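Local coordinates for PGRP domain of peptidoglycan recognition protein 3 (Branchiostoma belcheri tsingtauense, PDB 4ZXM), which probably cleaves the N-acetylmuramoyl-L-alanine amide bond of bacterial peptidoglycan, acting as an amidase of the peptidoglycan recognition protein family, at residues 119-124 with 242-247. Residues are numbered along the deposited sequence; the frame is centred on the assembly and turned at random.
Sequences VVIHHS and NLLYDD
Tyr245 and His123 meet as an offset edge-to-face pair, the edge of the tyrosine turned toward the face of the imidazole, with ring centroids 5.6 Å apart and planes at 79°. The tyrosine starts on helix 243-247 with CG anti to its own carbonyl carbon (chi1 -64°), and its ring reaches the strand edge on. There its CE1 lies 3.3 Å from Ile121 O, near the ring plane. The hydroxyl ends beside the imidazole, where a weak and bent hydrogen bond (134°) runs from His123 ND1 to Tyr245 OH over 3.4 Å. On the same side of the imidazole as the tyrosine hydroxyl, Asn242 reaches His123 tip to tip, its ND2 3.6 Å from His123 NE2, amide and ring planes well inclined. The other end of that amide, OD1, caps the helix by accepting weak bonds from the backbone N of Leu244 and Tyr245. Leu244 fills the apolar side: one methyl, CD2, touches His123 CB at 3.8 Å and Ile121 CG2 at 4.1 Å, and also rests against His122 O. Phe192 of the neighbouring strand 187-192 packs on both Ile121 and Leu244, and Phe196 covers His123 and Asn242. The alternation of the strand sends His122 away from the helix, its ring meeting those of Tyr157, His179 and His231. The short C-terminal helix, roughly antiparallel to the strand, thus packs beside an inner strand of the mixed sheet, as expected of the amidase-like alpha/beta fold of peptidoglycan recognition proteins, in whose zinc amidases the histidine corresponding to His122 is probably a metal ligand.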
ATOM      1  N   VAL A 119      -9.121  -2.296   4.476  1.00 43.19           N
ATOM      2  CA  VAL A 119      -7.719  -2.001   4.228  1.00 41.12           C
ATOM      3  C   VAL A 119      -7.027  -3.305   3.848  1.00 41.52           C
ATOM      4  O   VAL A 119      -7.037  -4.267   4.620  1.00 42.25           O
ATOM      5  CB  VAL A 119      -7.034  -1.424   5.474  1.00 41.14           C
ATOM      6  CG1 VAL A 119      -5.557  -1.169   5.199  1.00 40.28           C
ATOM      7  CG2 VAL A 119      -7.740  -0.151   5.926  1.00 41.21           C
ATOM      8  N   VAL A 120      -6.437  -3.346   2.662  1.00 41.05           N
ATOM      9  CA  VAL A 120      -5.749  -4.539   2.204  1.00 42.23           C
ATOM     10  C   VAL A 120      -4.255  -4.309   2.236  1.00 41.90           C
ATOM     11  O   VAL A 120      -3.789  -3.250   1.847  1.00 39.87           O
ATOM     12  CB  VAL A 120      -6.145  -4.899   0.769  1.00 44.32           C
ATOM     13  CG1 VAL A 120      -5.465  -6.197   0.346  1.00 44.83           C
ATOM     14  CG2 VAL A 120      -7.659  -5.009   0.658  1.00 44.78           C
ATOM     15  N   ILE A 121      -3.508  -5.308   2.687  1.00 44.00           N
ATOM     16  CA  ILE A 121      -2.059  -5.210   2.695  1.00 45.68           C
ATOM     17  C   ILE A 121      -1.448  -6.114   1.642  1.00 43.94           C
ATOM     18  O   ILE A 121      -1.801  -7.282   1.522  1.00 42.41           O
ATOM     19  CB  ILE A 121      -1.505  -5.493   4.088  1.00 48.30           C
ATOM     20  CG1 ILE A 121      -1.881  -4.316   4.985  1.00 51.06           C
ATOM     21  CG2 ILE A 121       0.009  -5.666   4.051  1.00 48.70           C
ATOM     22  CD1 ILE A 121      -1.682  -4.603   6.444  1.00 56.37           C
ATOM     23  N   HIS A 122      -0.538  -5.533   0.869  1.00 44.59           N
ATOM     24  CA  HIS A 122       0.135  -6.213  -0.228  1.00 44.98           C
ATOM     25  C   HIS A 122       1.628  -6.206   0.028  1.00 44.88           C
ATOM     26  O   HIS A 122       2.101  -5.598   0.984  1.00 46.02           O
ATOM     27  CB  HIS A 122      -0.108  -5.466  -1.535  1.00 45.38           C
ATOM     28  CG  HIS A 122      -1.542  -5.385  -1.924  1.00 46.17           C
ATOM     29  ND1 HIS A 122      -2.123  -6.278  -2.798  1.00 47.66           N
ATOM     30  CD2 HIS A 122      -2.516  -4.518  -1.564  1.00 47.49           C
ATOM     31  CE1 HIS A 122      -3.397  -5.970  -2.953  1.00 47.52           C
ATOM     32  NE2 HIS A 122      -3.660  -4.902  -2.220  1.00 47.97           N
ATOM     33  N   HIS A 123       2.358  -6.880  -0.849  1.00 45.90           N
ATOM     34  CA  HIS A 123       3.803  -6.722  -0.945  1.00 45.56           C
ATOM     35  C   HIS A 123       4.179  -6.753  -2.421  1.00 44.47           C
ATOM     36  O   HIS A 123       3.495  -7.370  -3.235  1.00 43.83           O
ATOM     37  CB  HIS A 123       4.555  -7.770  -0.106  1.00 47.85           C
ATOM     38  CG  HIS A 123       4.661  -9.129  -0.736  1.00 51.09           C
ATOM     39  ND1 HIS A 123       3.583  -9.795  -1.285  1.00 54.24           N
ATOM     40  CD2 HIS A 123       5.716  -9.968  -0.852  1.00 53.46           C
ATOM     41  CE1 HIS A 123       3.979 -10.969  -1.744  1.00 54.07           C
ATOM     42  NE2 HIS A 123       5.269 -11.100  -1.490  1.00 56.17           N
ATOM     43  N   SER A 124       5.247  -6.047  -2.767  1.00 44.64           N
ATOM     44  CA  SER A 124       5.657  -5.914  -4.152  1.00 43.05           C
ATOM     45  C   SER A 124       6.208  -7.225  -4.703  1.00 45.08           C
ATOM     46  O   SER A 124       6.299  -7.397  -5.917  1.00 46.47           O
ATOM     47  CB  SER A 124       6.709  -4.813  -4.277  1.00 42.23           C
ATOM     48  OG  SER A 124       7.844  -5.099  -3.482  1.00 42.07           O
ATOM     49  N   ASN A 242       4.534 -16.452   4.035  1.00 77.74           N
ATOM     50  CA  ASN A 242       4.977 -15.063   4.010  1.00 69.50           C
ATOM     51  C   ASN A 242       4.977 -14.428   5.393  1.00 65.76           C
ATOM     52  O   ASN A 242       3.951 -14.388   6.068  1.00 63.37           O
ATOM     53  CB  ASN A 242       4.067 -14.260   3.090  1.00 67.60           C
ATOM     54  CG  ASN A 242       4.687 -12.956   2.660  1.00 66.52           C
ATOM     55  OD1 ASN A 242       4.507 -11.943   3.320  1.00 63.21           O
ATOM     56  ND2 ASN A 242       5.437 -12.978   1.559  1.00 68.17           N
ATOM     57  N   LEU A 243       6.137 -13.917   5.792  1.00 64.03           N
ATOM     58  CA  LEU A 243       6.342 -13.347   7.128  1.00 61.86           C
ATOM     59  C   LEU A 243       5.594 -12.040   7.387  1.00 59.15           C
ATOM     60  O   LEU A 243       5.238 -11.750   8.533  1.00 59.20           O
ATOM     61  CB  LEU A 243       7.838 -13.131   7.380  1.00 61.93           C
ATOM     62  CG  LEU A 243       8.653 -14.407   7.569  1.00 60.76           C
ATOM     63  CD1 LEU A 243      10.138 -14.096   7.541  1.00 61.36           C
ATOM     64  CD2 LEU A 243       8.274 -15.077   8.875  1.00 60.41           C
ATOM     65  N   LEU A 244       5.384 -11.246   6.338  1.00 56.40           N
ATOM     66  CA  LEU A 244       4.572 -10.039   6.448  1.00 55.79           C
ATOM     67  C   LEU A 244       3.153 -10.416   6.846  1.00 56.36           C
ATOM     68  O   LEU A 244       2.612  -9.917   7.833  1.00 55.83           O
ATOM     69  CB  LEU A 244       4.549  -9.269   5.123  1.00 56.08           C
ATOM     70  CG  LEU A 244       3.476  -8.184   4.924  1.00 55.75           C
ATOM     71  CD1 LEU A 244       3.575  -7.099   5.989  1.00 56.85           C
ATOM     72  CD2 LEU A 244       3.572  -7.578   3.532  1.00 54.02           C
ATOM     73  N   TYR A 245       2.563 -11.321   6.081  1.00 58.49           N
ATOM     74  CA  TYR A 245       1.182 -11.702   6.301  1.00 61.25           C
ATOM     75  C   TYR A 245       0.935 -12.487   7.590  1.00 60.56           C
ATOM     76  O   TYR A 245      -0.204 -12.585   8.040  1.00 61.71           O
ATOM     77  CB  TYR A 245       0.680 -12.508   5.129  1.00 64.89           C
ATOM     78  CG  TYR A 245       0.639 -11.765   3.798  1.00 73.06           C
ATOM     79  CD1 TYR A 245       0.081 -10.492   3.687  1.00 74.92           C
ATOM     80  CD2 TYR A 245       1.128 -12.364   2.637  1.00 78.02           C
ATOM     81  CE1 TYR A 245       0.043  -9.833   2.467  1.00 75.65           C
ATOM     82  CE2 TYR A 245       1.087 -11.715   1.416  1.00 79.03           C
ATOM     83  CZ  TYR A 245       0.547 -10.450   1.335  1.00 77.90           C
ATOM     84  OH  TYR A 245       0.510  -9.809   0.123  1.00 78.84           O
ATOM     85  N   ASP A 246       1.987 -13.057   8.169  1.00 60.59           N
ATOM     86  CA  ASP A 246       1.907 -13.603   9.523  1.00 63.61           C
ATOM     87  C   ASP A 246       1.739 -12.475  10.519  1.00 56.70           C
ATOM     88  O   ASP A 246       0.952 -12.574  11.454  1.00 54.23           O
ATOM     89  CB  ASP A 246       3.177 -14.378   9.884  1.00 72.37           C
ATOM     90  CG  ASP A 246       3.352 -15.647   9.063  1.00 81.72           C
ATOM     91  OD1 ASP A 246       2.349 -16.153   8.504  1.00 86.65           O
ATOM     92  OD2 ASP A 246       4.503 -16.141   8.982  1.00 88.65           O
ATOM     93  N   ASP A 247       2.495 -11.404  10.310  1.00 52.84           N
ATOM     94  CA  ASP A 247       2.511 -10.282  11.229  1.00 51.03           C
ATOM     95  C   ASP A 247       1.174  -9.567  11.307  1.00 48.04           C
ATOM     96  O   ASP A 247       0.715  -9.231  12.396  1.00 45.51           O
ATOM     97  CB  ASP A 247       3.589  -9.274  10.839  1.00 53.19           C
ATOM     98  CG  ASP A 247       3.970  -8.373  11.991  1.00 57.21           C
ATOM     99  OD1 ASP A 247       4.802  -8.796  12.821  1.00 59.89           O
ATOM    100  OD2 ASP A 247       3.434  -7.247  12.079  1.00 60.26           O
TER